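Local structure of glycosyl hydrolase, family 38 (Enterococcus faecalis, 5KBP) at residues Lys576-Gln581 and Leu634-Thr639; Glu563-Ile568 and Asp671-Val676; Ile665-Lys670 and Thr749-Val754; Gln608-Pro613 and Arg642-Thr647. The protein probably hydrolyses alpha-mannosidic linkages in carbohydrates, acting as a metal-binding family 38 glycoside hydrolase. One frame throughout, in Å; residues are numbered along the deposited sequence.

Contact 1. Residues Lys576-Gln581 and Leu634-Thr639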
loop_
_atom_site.group_PDB
_atom_site.type_symbol
_atom_site.label_atom_id
_atom_site.label_comp_id
_atom_site.label_asym_id
_atom_site.label_seq_id
_atom_site.Cartn_x
_atom_site.Cartn_y
_atom_site.Cartn_z
ATOM N N LYS A 576 14.369 27.013 -12.944
ATOM C CA LYS A 576 14.303 28.162 -12.051
ATOM C C LYS A 576 13.547 29.301 -12.726
ATOM O O LYS A 576 13.784 29.576 -13.908
ATOM C CB LYS A 576 15.710 28.622 -11.673
ATOM C CG LYS A 576 15.755 29.803 -10.719
ATOM C CD LYS A 576 17.180 30.305 -10.544
ATOM C CE LYS A 576 17.762 30.787 -11.867
ATOM N NZ LYS A 576 19.152 31.300 -11.713
ATOM N N PRO A 577 12.624 29.963 -12.027
ATOM C CA PRO A 577 11.970 31.143 -12.604
ATOM C C PRO A 577 12.995 32.194 -13.008
ATOM O O PRO A 577 14.061 32.323 -12.401
ATOM C CB PRO A 577 11.057 31.640 -11.475
ATOM C CG PRO A 577 11.516 30.916 -10.239
ATOM C CD PRO A 577 12.067 29.614 -10.711
ATOM N N THR A 578 12.651 32.949 -14.054
ATOM C CA THR A 578 13.645 33.759 -14.754
ATOM C C THR A 578 14.188 34.894 -13.893
ATOM O O THR A 578 15.320 35.341 -14.112
ATOM C CB THR A 578 13.050 34.317 -16.049
ATOM O OG1 THR A 578 11.946 35.180 -15.743
ATOM C CG2 THR A 578 12.564 33.183 -16.936
ATOM N N GLU A 579 13.414 35.376 -12.922
ATOM C CA GLU A 579 13.868 36.466 -12.068
ATOM C C GLU A 579 14.463 35.989 -10.750
ATOM O O GLU A 579 15.019 36.806 -10.009
ATOM C CB GLU A 579 12.714 37.438 -11.781
ATOM C CG GLU A 579 11.919 37.844 -13.012
ATOM C CD GLU A 579 12.790 38.378 -14.133
ATOM O OE1 GLU A 579 13.755 39.116 -13.845
ATOM O OE2 GLU A 579 12.510 38.055 -15.306
ATOM N N ASP A 580 14.364 34.699 -10.445
ATOM C CA ASP A 580 14.875 34.183 -9.183
ATOM C C ASP A 580 16.398 34.125 -9.211
ATOM O O ASP A 580 16.994 33.558 -10.133
ATOM C CB ASP A 580 14.294 32.798 -8.907
ATOM C CG ASP A 580 14.778 32.213 -7.595
ATOM O OD1 ASP A 580 15.119 32.994 -6.682
ATOM O OD2 ASP A 580 14.812 30.971 -7.474
ATOM N N GLN A 581 17.026 34.714 -8.195
ATOM C CA GLN A 581 18.476 34.727 -8.066
ATOM C C GLN A 581 18.960 33.929 -6.860
ATOM O O GLN A 581 20.149 33.983 -6.528
ATOM C CB GLN A 581 18.984 36.169 -7.995
ATOM C CG GLN A 581 18.823 36.930 -9.304
ATOM C CD GLN A 581 18.940 38.430 -9.133
ATOM O OE1 GLN A 581 18.323 39.014 -8.241
ATOM N NE2 GLN A 581 19.733 39.064 -9.989
ATOM N N LEU A 634 6.288 32.315 -17.213
ATOM C CA LEU A 634 6.560 33.630 -16.652
ATOM C C LEU A 634 6.393 33.685 -15.141
ATOM O O LEU A 634 6.662 34.733 -14.543
ATOM C CB LEU A 634 5.640 34.675 -17.296
ATOM C CG LEU A 634 5.580 34.692 -18.823
ATOM C CD1 LEU A 634 4.465 35.612 -19.302
ATOM C CD2 LEU A 634 6.924 35.112 -19.402
ATOM N N ALA A 635 5.956 32.595 -14.516
ATOM C CA ALA A 635 5.713 32.604 -13.080
ATOM C C ALA A 635 7.004 32.862 -12.315
ATOM O O ALA A 635 8.084 32.417 -12.713
ATOM C CB ALA A 635 5.098 31.276 -12.638
ATOM N N GLN A 636 6.886 33.594 -11.213
ATOM C CA GLN A 636 8.000 33.876 -10.325
ATOM C C GLN A 636 7.659 33.404 -8.917
ATOM O O GLN A 636 6.528 33.006 -8.624
ATOM C CB GLN A 636 8.337 35.372 -10.322
ATOM C CG GLN A 636 8.576 35.950 -11.705
ATOM C CD GLN A 636 9.729 35.278 -12.428
ATOM O OE1 GLN A 636 10.700 34.848 -11.807
ATOM N NE2 GLN A 636 9.626 35.187 -13.748
ATOM N N ARG A 637 8.657 33.448 -8.040
ATOM C CA ARG A 637 8.434 33.074 -6.652
ATOM C C ARG A 637 7.504 34.078 -5.983
ATOM O O ARG A 637 7.528 35.274 -6.289
ATOM C CB ARG A 637 9.761 33.000 -5.898
ATOM C CG ARG A 637 10.830 32.184 -6.603
ATOM C CD ARG A 637 11.945 31.800 -5.648
ATOM N NE ARG A 637 11.499 30.817 -4.664
ATOM C CZ ARG A 637 12.290 30.258 -3.754
ATOM N NH1 ARG A 637 13.574 30.584 -3.698
ATOM N NH2 ARG A 637 11.796 29.374 -2.898
ATOM N N SER A 638 6.670 33.583 -5.072
ATOM C CA SER A 638 5.746 34.454 -4.362
ATOM C C SER A 638 6.511 35.467 -3.520
ATOM O O SER A 638 7.604 35.195 -3.014
ATOM C CB SER A 638 4.812 33.633 -3.472
ATOM O OG SER A 638 3.941 34.473 -2.735
ATOM N N THR A 639 5.930 36.659 -3.384
ATOM C CA THR A 639 6.514 37.679 -2.525
ATOM C C THR A 639 6.195 37.447 -1.054
ATOM O O THR A 639 6.856 38.033 -0.191
ATOM C CB THR A 639 6.033 39.069 -2.948
ATOM O OG1 THR A 639 4.604 39.128 -2.864
ATOM C CG2 THR A 639 6.464 39.367 -4.376
#
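Gln636 reaches with both ends of its amide into the backbone bend at Pro577-Asp580. Its OE1 accepts from Glu579 N at 3.0 Å, with the donor lying above the carbonyl plane, while NE2 donates to Thr578 OG1 at 3.1 Å. NE2 also makes a weak bond to Leu634 O, in its own segment. The chain of Gln636 is bent at chi2 (-60°), which turns CD back to where CG of Glu579 packs against it at 3.4 Å. Thr578 OG1, which accepts from NE2, gives its own proton to Glu579 OE2, so this one hydroxyl links amide and carboxylate. The bend is a type I beta turn, closed by Asp580 N to Pro577 O at 3.1 Å; Pro577 supplies that acceptor carbonyl, and its ring offers a compact apolar surface, with CB 3.2 Å from Gln636 OE1 and CG resting on Arg637 CG. The remaining charged pair is looser. Asp580 lays its carboxylate across Arg637 CD, with CG to CD at 3.5 Å, and its OD2 is a long 4.0 Å from Arg637 NH1. Each group is held more firmly elsewhere: Asp580 OD2 accepts from Gly566 N and OD1 from Gly582 N, while Arg637 NH2 forms a salt bridge with Asp564. Behind the amide, Gln636 N is satisfied by Asp617 OD2, and Ala635 packs on Leu620 of helix 619-625.

Contact 2. Residues Glu563-Ile568 and Asp671-Val676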
loop_
_atom_site.group_PDB
_atom_site.type_symbol
_atom_site.label_atom_id
_atom_site.label_comp_id
_atom_site.label_asym_id
_atom_site.label_seq_id
_atom_site.Cartn_x
_atom_site.Cartn_y
_atom_site.Cartn_z
ATOM N N GLU A 563 21.382 26.412 -0.198
ATOM C CA GLU A 563 20.902 27.287 -1.258
ATOM C C GLU A 563 19.517 26.834 -1.688
ATOM O O GLU A 563 19.323 25.661 -2.024
ATOM C CB GLU A 563 21.856 27.273 -2.457
ATOM C CG GLU A 563 21.390 28.097 -3.644
ATOM C CD GLU A 563 22.046 27.664 -4.940
ATOM O OE1 GLU A 563 21.592 26.662 -5.532
ATOM O OE2 GLU A 563 23.022 28.319 -5.361
ATOM N N ASP A 564 18.561 27.757 -1.678
ATOM C CA ASP A 564 17.194 27.476 -2.094
ATOM C C ASP A 564 16.820 28.394 -3.247
ATOM O O ASP A 564 17.028 29.611 -3.174
ATOM C CB ASP A 564 16.209 27.655 -0.937
ATOM C CG ASP A 564 14.785 27.312 -1.330
ATOM O OD1 ASP A 564 14.417 26.120 -1.258
ATOM O OD2 ASP A 564 14.032 28.232 -1.714
ATOM N N THR A 565 16.282 27.806 -4.312
ATOM C CA THR A 565 15.780 28.548 -5.456
ATOM C C THR A 565 14.385 28.049 -5.797
ATOM O O THR A 565 13.958 26.983 -5.348
ATOM C CB THR A 565 16.692 28.404 -6.687
ATOM O OG1 THR A 565 16.603 27.068 -7.194
ATOM C CG2 THR A 565 18.138 28.708 -6.329
ATOM N N GLY A 566 13.678 28.836 -6.602
ATOM C CA GLY A 566 12.382 28.412 -7.083
ATOM C C GLY A 566 12.491 27.329 -8.137
ATOM O O GLY A 566 13.532 27.117 -8.759
ATOM N N ASP A 567 11.383 26.620 -8.335
ATOM C CA ASP A 567 11.321 25.577 -9.356
ATOM C C ASP A 567 9.897 25.529 -9.885
ATOM O O ASP A 567 8.978 25.129 -9.162
ATOM C CB ASP A 567 11.751 24.224 -8.796
ATOM C CG ASP A 567 11.714 23.123 -9.840
ATOM O OD1 ASP A 567 11.657 23.442 -11.046
ATOM O OD2 ASP A 567 11.758 21.936 -9.457
ATOM N N ILE A 568 9.717 25.936 -11.139
ATOM C CA ILE A 568 8.402 25.936 -11.768
ATOM C C ILE A 568 8.390 24.912 -12.894
ATOM O O ILE A 568 7.731 25.104 -13.923
ATOM C CB ILE A 568 8.027 27.339 -12.278
ATOM C CG1 ILE A 568 9.108 27.880 -13.215
ATOM C CG2 ILE A 568 7.809 28.288 -11.106
ATOM C CD1 ILE A 568 8.773 29.228 -13.813
ATOM N N ASP A 671 7.185 24.494 -4.617
ATOM C CA ASP A 671 7.762 25.003 -5.864
ATOM C C ASP A 671 9.183 25.528 -5.661
ATOM O O ASP A 671 9.516 26.651 -6.044
ATOM C CB ASP A 671 6.866 26.084 -6.476
ATOM C CG ASP A 671 5.468 25.580 -6.778
ATOM O OD1 ASP A 671 5.338 24.461 -7.317
ATOM O OD2 ASP A 671 4.497 26.306 -6.474
ATOM N N HIS A 672 10.035 24.699 -5.061
ATOM C CA HIS A 672 11.401 25.116 -4.775
ATOM C C HIS A 672 12.313 23.899 -4.733
ATOM O O HIS A 672 11.861 22.751 -4.727
ATOM C CB HIS A 672 11.485 25.889 -3.456
ATOM C CG HIS A 672 11.327 25.026 -2.244
ATOM N ND1 HIS A 672 12.244 25.016 -1.214
ATOM C CD2 HIS A 672 10.363 24.141 -1.900
ATOM C CE1 HIS A 672 11.849 24.161 -0.287
ATOM N NE2 HIS A 672 10.712 23.617 -0.679
ATOM N N ARG A 673 13.617 24.172 -4.698
ATOM C CA ARG A 673 14.643 23.142 -4.603
ATOM C C ARG A 673 15.706 23.603 -3.619
ATOM O O ARG A 673 16.220 24.719 -3.739
ATOM C CB ARG A 673 15.278 22.858 -5.970
ATOM C CG ARG A 673 16.390 21.818 -5.931
ATOM C CD ARG A 673 17.257 21.884 -7.176
ATOM N NE ARG A 673 17.899 23.187 -7.309
ATOM C CZ ARG A 673 18.693 23.532 -8.318
ATOM N NH1 ARG A 673 19.233 24.743 -8.353
ATOM N NH2 ARG A 673 18.945 22.669 -9.292
ATOM N N LEU A 674 16.028 22.749 -2.650
ATOM C CA LEU A 674 17.031 23.043 -1.634
ATOM C C LEU A 674 18.247 22.153 -1.846
ATOM O O LEU A 674 18.113 20.931 -1.977
ATOM C CB LEU A 674 16.466 22.832 -0.229
ATOM C CG LEU A 674 17.445 23.075 0.921
ATOM C CD1 LEU A 674 17.782 24.555 1.045
ATOM C CD2 LEU A 674 16.885 22.530 2.224
ATOM N N ARG A 675 19.429 22.766 -1.878
ATOM C CA ARG A 675 20.676 22.045 -2.072
ATOM C C ARG A 675 21.676 22.454 -0.999
ATOM O O ARG A 675 21.507 23.465 -0.311
ATOM C CB ARG A 675 21.280 22.312 -3.461
ATOM C CG ARG A 675 20.261 22.458 -4.578
ATOM C CD ARG A 675 20.766 23.423 -5.638
ATOM N NE ARG A 675 21.675 22.790 -6.590
ATOM C CZ ARG A 675 22.455 23.462 -7.432
ATOM N NH1 ARG A 675 22.448 24.788 -7.430
ATOM N NH2 ARG A 675 23.249 22.810 -8.270
ATOM N N VAL A 676 22.726 21.648 -0.865
ATOM C CA VAL A 676 23.851 21.938 0.014
ATOM C C VAL A 676 25.105 22.039 -0.843
ATOM O O VAL A 676 25.300 21.245 -1.771
ATOM C CB VAL A 676 24.006 20.870 1.120
ATOM C CG1 VAL A 676 24.142 19.476 0.521
ATOM C CG2 VAL A 676 25.188 21.196 2.023
#
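Glu563 to Gly566 pair with His672 to Arg675 as antiparallel neighbours in a beta sheet of the family 38 C-terminal region. Glu563-Arg675 and Thr565-Arg673 are hydrogen-bonded pairs, each joined by two backbone bonds; past the strand end Asp567 N still donates to Asp671 O at 3.0 Å. Between these bonds come CA-H...O contacts, such as Asp564 CA to Arg673 O at 3.4 Å and Gly566 CA to Asp671 O at 3.5 Å.

The charged interactions occupy the face carrying Glu563, Thr565, Arg673 and Arg675. Glu563 and Arg675 run side by side, and OE1 offers its syn lone pair to NH1 at 2.8 Å, near the guanidinium plane, while Arg675 NH2 turns to Glu739. For Arg673 NH1, 4.1 Å from Glu563 OE1, which lies well out of plane, charge attraction is possible at most; CD of Arg675 lies over the rim of one face of this guanidinium, which also makes a cation-pi contact with Phe574.

On the other face Leu674 CD1 packs against Asp564 CB. There too the ring of His672, its CG set between backbone N and carbonyl carbon (chi1 73°), presents its edge to Asp564: ND1 donates to OD1 at a modelled 2.4 Å, doubtfully short.

Contact 3. Residues Ile665-Lys670 and Thr749-Val754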
loop_
_atom_site.group_PDB
_atom_site.type_symbol
_atom_site.label_atom_id
_atom_site.label_comp_id
_atom_site.label_asym_id
_atom_site.label_seq_id
_atom_site.Cartn_x
_atom_site.Cartn_y
_atom_site.Cartn_z
ATOM N N ILE A 665 14.597 19.189 8.164
ATOM C CA ILE A 665 13.734 20.325 7.867
ATOM C C ILE A 665 12.281 19.894 8.017
ATOM O O ILE A 665 11.948 18.708 7.953
ATOM C CB ILE A 665 13.962 20.895 6.447
ATOM C CG1 ILE A 665 13.565 19.865 5.387
ATOM C CG2 ILE A 665 15.408 21.332 6.256
ATOM C CD1 ILE A 665 13.564 20.403 3.971
ATOM N N ASN A 666 11.413 20.882 8.217
ATOM C CA ASN A 666 9.965 20.698 8.171
ATOM C C ASN A 666 9.467 21.461 6.946
ATOM O O ASN A 666 9.034 22.612 7.033
ATOM C CB ASN A 666 9.296 21.179 9.458
ATOM C CG ASN A 666 7.794 20.975 9.441
ATOM O OD1 ASN A 666 7.281 20.122 8.716
ATOM N ND2 ASN A 666 7.082 21.757 10.241
ATOM N N ASN A 667 9.534 20.804 5.794
ATOM C CA ASN A 667 9.281 21.456 4.512
ATOM C C ASN A 667 7.808 21.824 4.402
ATOM O O ASN A 667 6.957 20.973 4.136
ATOM C CB ASN A 667 9.711 20.548 3.367
ATOM C CG ASN A 667 9.576 21.215 2.016
ATOM O OD1 ASN A 667 8.998 20.653 1.086
ATOM N ND2 ASN A 667 10.097 22.429 1.905
ATOM N N GLN A 668 7.501 23.102 4.617
ATOM C CA GLN A 668 6.179 23.655 4.357
ATOM C C GLN A 668 6.215 24.634 3.186
ATOM O O GLN A 668 5.378 25.533 3.088
ATOM C CB GLN A 668 5.619 24.327 5.610
ATOM C CG GLN A 668 5.423 23.375 6.778
ATOM C CD GLN A 668 4.456 22.248 6.459
ATOM O OE1 GLN A 668 3.485 22.436 5.727
ATOM N NE2 GLN A 668 4.722 21.066 7.007
ATOM N N ILE A 669 7.187 24.459 2.295
ATOM C CA ILE A 669 7.412 25.342 1.161
ATOM C C ILE A 669 7.173 24.551 -0.117
ATOM O O ILE A 669 7.510 23.364 -0.195
ATOM C CB ILE A 669 8.839 25.932 1.188
ATOM C CG1 ILE A 669 9.070 26.707 2.487
ATOM C CG2 ILE A 669 9.088 26.825 -0.015
ATOM C CD1 ILE A 669 8.098 27.848 2.703
ATOM N N LYS A 670 6.587 25.207 -1.114
ATOM C CA LYS A 670 6.268 24.579 -2.386
ATOM C C LYS A 670 7.047 25.239 -3.517
ATOM O O LYS A 670 7.515 26.374 -3.401
ATOM C CB LYS A 670 4.764 24.659 -2.679
ATOM C CG LYS A 670 3.898 23.979 -1.635
ATOM C CD LYS A 670 2.420 24.202 -1.913
ATOM C CE LYS A 670 1.549 23.576 -0.834
ATOM N NZ LYS A 670 0.098 23.846 -1.050
ATOM N N THR A 749 21.688 18.059 -4.294
ATOM C CA THR A 749 20.290 18.436 -4.137
ATOM C C THR A 749 19.667 17.631 -3.005
ATOM O O THR A 749 19.695 16.395 -3.024
ATOM C CB THR A 749 19.521 18.208 -5.436
ATOM O OG1 THR A 749 20.101 19.000 -6.478
ATOM C CG2 THR A 749 18.058 18.593 -5.261
ATOM N N LEU A 750 19.099 18.330 -2.026
ATOM C CA LEU A 750 18.465 17.669 -0.894
ATOM C C LEU A 750 17.005 17.330 -1.175
ATOM O O LEU A 750 16.566 16.203 -0.923
ATOM C CB LEU A 750 18.573 18.550 0.354
ATOM C CG LEU A 750 19.988 18.917 0.805
ATOM C CD1 LEU A 750 19.942 19.783 2.053
ATOM C CD2 LEU A 750 20.817 17.666 1.045
ATOM N N ILE A 751 16.245 18.287 -1.701
ATOM C CA ILE A 751 14.815 18.102 -1.915
ATOM C C ILE A 751 14.377 19.057 -3.016
ATOM O O ILE A 751 14.851 20.193 -3.097
ATOM C CB ILE A 751 14.027 18.319 -0.598
ATOM C CG1 ILE A 751 12.555 17.935 -0.763
ATOM C CG2 ILE A 751 14.157 19.757 -0.110
ATOM C CD1 ILE A 751 11.772 17.990 0.534
ATOM N N ARG A 752 13.488 18.575 -3.884
ATOM C CA ARG A 752 12.955 19.379 -4.979
ATOM C C ARG A 752 11.449 19.185 -5.024
ATOM O O ARG A 752 10.971 18.048 -5.084
ATOM C CB ARG A 752 13.592 18.994 -6.318
ATOM C CG ARG A 752 13.253 19.943 -7.455
ATOM C CD ARG A 752 14.040 19.617 -8.715
ATOM N NE ARG A 752 13.584 18.380 -9.343
ATOM C CZ ARG A 752 12.624 18.322 -10.259
ATOM N NH1 ARG A 752 12.269 17.157 -10.783
ATOM N NH2 ARG A 752 12.017 19.433 -10.650
ATOM N N CYS A 753 10.708 20.290 -5.003
ATOM C CA CYS A 753 9.262 20.269 -4.825
ATOM C C CYS A 753 8.584 20.895 -6.036
ATOM O O CYS A 753 8.856 22.051 -6.376
ATOM C CB CYS A 753 8.872 21.012 -3.546
ATOM S SG CYS A 753 9.910 20.599 -2.116
ATOM N N VAL A 754 7.698 20.133 -6.680
ATOM C CA VAL A 754 6.935 20.593 -7.831
ATOM C C VAL A 754 5.478 20.192 -7.635
ATOM O O VAL A 754 5.130 19.464 -6.706
ATOM C CB VAL A 754 7.481 20.033 -9.158
ATOM C CG1 VAL A 754 8.819 20.677 -9.488
ATOM C CG2 VAL A 754 7.620 18.521 -9.072
#
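The CD1 end of Ile665 meets the CG2 methyl of Ile751 at 4.2 Å as the side chains pass at a slant. This is the apolar part of the contact, and beta-branched residues suit it, being at home in strands and filling the interior between them.

The two strands belong to different sheets. Their axes approach no nearer than 10.8 Å and run 15° from parallel, so the side chains fill the space between facing layers, consistent with the beta-sandwich fold of the galactose mutarotase-like clan. Leu750 and Ile751 both stand opposite Leu674 of strand 672-679, a classic beta bulge.

Contacts with polar groups lie further along the strand. Ile751 has CG1 anti to its backbone N (chi1 -172°), and an extended chi2 (174°) carries CD1 on to 4.2 Å from Asn667 CG. The end of the Asn667 side chain, buried, packs beside sulphur, with CG 4.2 Å from Cys753 SG. The same SG is 4.1 Å from Ile669 O, a carbonyl that accepts from Gln771 NE2. A small cysteine fits here, where the chain leaving strand 659-667 bends in toward it. Tyr774 and Phe776 of strand 772-783 touch Ile751.

Contact 4. Residues Gln608-Pro613 and Arg642-Thr647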
loop_
_atom_site.group_PDB
_atom_site.type_symbol
_atom_site.label_atom_id
_atom_site.label_comp_id
_atom_site.label_asym_id
_atom_site.label_seq_id
_atom_site.Cartn_x
_atom_site.Cartn_y
_atom_site.Cartn_z
ATOM N N GLN A 608 19.851 27.217 11.402
ATOM C CA GLN A 608 19.733 28.371 10.522
ATOM C C GLN A 608 18.276 28.532 10.114
ATOM O O GLN A 608 17.644 27.569 9.667
ATOM C CB GLN A 608 20.616 28.218 9.280
ATOM C CG GLN A 608 22.106 28.194 9.568
ATOM C CD GLN A 608 22.859 27.271 8.632
ATOM O OE1 GLN A 608 22.339 26.236 8.217
ATOM N NE2 GLN A 608 24.088 27.642 8.292
ATOM N N THR A 609 17.748 29.741 10.277
ATOM C CA THR A 609 16.401 30.084 9.844
ATOM C C THR A 609 16.492 31.072 8.690
ATOM O O THR A 609 17.156 32.108 8.805
ATOM C CB THR A 609 15.580 30.679 10.991
ATOM O OG1 THR A 609 15.308 29.664 11.966
ATOM C CG2 THR A 609 14.262 31.239 10.474
ATOM N N VAL A 610 15.834 30.744 7.580
ATOM C CA VAL A 610 15.831 31.592 6.398
ATOM C C VAL A 610 14.394 31.771 5.929
ATOM O O VAL A 610 13.541 30.899 6.125
ATOM C CB VAL A 610 16.721 31.010 5.273
ATOM C CG1 VAL A 610 15.994 29.914 4.504
ATOM C CG2 VAL A 610 17.197 32.114 4.347
ATOM N N MET A 611 14.123 32.923 5.321
ATOM C CA MET A 611 12.786 33.278 4.866
ATOM C C MET A 611 12.643 32.909 3.395
ATOM O O MET A 611 13.342 33.463 2.540
ATOM C CB MET A 611 12.516 34.766 5.079
ATOM C CG MET A 611 12.601 35.196 6.532
ATOM S SD MET A 611 11.301 34.480 7.560
ATOM C CE MET A 611 9.844 35.212 6.818
ATOM N N LEU A 612 11.735 31.981 3.104
ATOM C CA LEU A 612 11.567 31.481 1.752
ATOM C C LEU A 612 10.186 31.831 1.210
ATOM O O LEU A 612 9.218 31.924 1.971
ATOM C CB LEU A 612 11.759 29.961 1.698
ATOM C CG LEU A 612 13.151 29.431 2.041
ATOM C CD1 LEU A 612 13.224 27.934 1.791
ATOM C CD2 LEU A 612 14.211 30.169 1.238
ATOM N N PRO A 613 10.072 32.051 -0.100
ATOM C CA PRO A 613 8.747 32.202 -0.709
ATOM C C PRO A 613 7.889 30.973 -0.444
ATOM O O PRO A 613 8.364 29.839 -0.506
ATOM C CB PRO A 613 9.061 32.363 -2.200
ATOM C CG PRO A 613 10.454 32.907 -2.230
ATOM C CD PRO A 613 11.158 32.259 -1.074
ATOM N N ARG A 642 7.844 33.003 4.337
ATOM C CA ARG A 642 7.525 32.124 5.448
ATOM C C ARG A 642 8.829 31.598 6.033
ATOM O O ARG A 642 9.761 31.278 5.280
ATOM C CB ARG A 642 6.641 30.952 4.995
ATOM C CG ARG A 642 6.054 30.116 6.122
ATOM C CD ARG A 642 5.579 28.764 5.610
ATOM N NE ARG A 642 4.998 27.940 6.667
ATOM C CZ ARG A 642 3.703 27.659 6.768
ATOM N NH1 ARG A 642 2.849 28.128 5.868
ATOM N NH2 ARG A 642 3.260 26.901 7.762
ATOM N N PRO A 643 8.935 31.510 7.360
ATOM C CA PRO A 643 10.169 30.999 7.967
ATOM C C PRO A 643 10.447 29.558 7.562
ATOM O O PRO A 643 9.533 28.755 7.361
ATOM C CB PRO A 643 9.898 31.114 9.470
ATOM C CG PRO A 643 8.867 32.186 9.584
ATOM C CD PRO A 643 7.998 32.029 8.372
ATOM N N PHE A 644 11.738 29.241 7.445
ATOM C CA PHE A 644 12.180 27.906 7.042
ATOM C C PHE A 644 13.477 27.619 7.794
ATOM O O PHE A 644 14.532 28.152 7.440
ATOM C CB PHE A 644 12.373 27.828 5.534
ATOM C CG PHE A 644 12.836 26.482 5.045
ATOM C CD1 PHE A 644 11.923 25.476 4.778
ATOM C CD2 PHE A 644 14.183 26.231 4.840
ATOM C CE1 PHE A 644 12.345 24.240 4.324
ATOM C CE2 PHE A 644 14.611 24.997 4.386
ATOM C CZ PHE A 644 13.691 24.001 4.127
ATOM N N GLU A 645 13.391 26.779 8.824
ATOM C CA GLU A 645 14.529 26.500 9.689
ATOM C C GLU A 645 15.282 25.266 9.209
ATOM O O GLU A 645 14.679 24.273 8.790
ATOM C CB GLU A 645 14.066 26.307 11.135
ATOM C CG GLU A 645 15.199 26.201 12.146
ATOM C CD GLU A 645 14.712 26.288 13.579
ATOM O OE1 GLU A 645 13.508 26.547 13.785
ATOM O OE2 GLU A 645 15.533 26.098 14.501
ATOM N N ILE A 646 16.610 25.337 9.272
ATOM C CA ILE A 646 17.491 24.253 8.853
ATOM C C ILE A 646 18.356 23.866 10.044
ATOM O O ILE A 646 19.050 24.716 10.615
ATOM C CB ILE A 646 18.362 24.656 7.653
ATOM C CG1 ILE A 646 17.495 25.202 6.517
ATOM C CG2 ILE A 646 19.180 23.470 7.168
ATOM C CD1 ILE A 646 18.288 25.662 5.313
ATOM N N THR A 647 18.316 22.588 10.419
ATOM C CA THR A 647 19.082 22.067 11.546
ATOM C C THR A 647 19.976 20.938 11.052
ATOM O O THR A 647 19.480 19.920 10.558
ATOM C CB THR A 647 18.161 21.573 12.664
ATOM O OG1 THR A 647 17.298 22.638 13.082
ATOM C CG2 THR A 647 18.980 21.096 13.857
#
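Leu612 sets its CD1 over one face of the Phe644 ring, 3.9 Å from the centroid and 26° off the normal, a CH-pi contact shifted toward the rim near CG and CD2. Val610 meets the same ring at its edge, CG1 to CD2 at 4.1 Å. Phe644 has CG anti to the backbone N (chi1 180°); its side chain and that of Val610 run side by side, pointing the same way, and a flat aromatic can thus be gripped by two aliphatic neighbours at once. On the other side of the sheet the pairs are more exposed. Met611, bent at chi2 and chi3, curls over Pro643 with SD 3.9 Å from CG, and Thr609 OG1 rests 3.5 Å from CG of Glu645.

What sets these partners opposite one another is an antiparallel beta pairing. Gln608-Ile646, Val610-Phe644 and Leu612-Arg642 are hydrogen-bonded pairs; Val610 N to Phe644 O is 2.9 Å, whereas the return bond from Phe644 N is weak. Pro643 faces Met611 in a non-hydrogen-bonded pair, a place where its missing N-H costs no bond to strand 601-613. Gln608 is less well served: its buried OE1 has no partner in the model, and NE2 bonds weakly to Asn542 O.

Strand 641-653 lies between 601-613 and 659-667 in its sheet. Phe644 continues onto Ile665 and Asn667 of the latter, while across the sandwich Gln608 and Ile646 touch Phe562 of strand 555-566, and Val610 and Leu612 reach Ile583 of strand 583-584.

In the fold
From the N terminus, segment 563-568 opens contact 2, which closes the longest loop of the four. Within it 576-581 opens contact 1 and 608-613 opens contact 4; contact 1 closes at 634-639 and contact 4 at 642-647, so these two cross each other and both nest inside contact 2. Segment 665-670 then opens contact 3 just before contact 2 closes at 671-676, and contact 3 closes at 749-754, crossing contact 2. Contacts 2 and 4 each pair neighbours within one of two sheets, contact 3 joins those sheets, and contact 1 ties together two loops beside them. Its Asp580 and Arg637 reach contact 2, while Pro613 links it to contact 4.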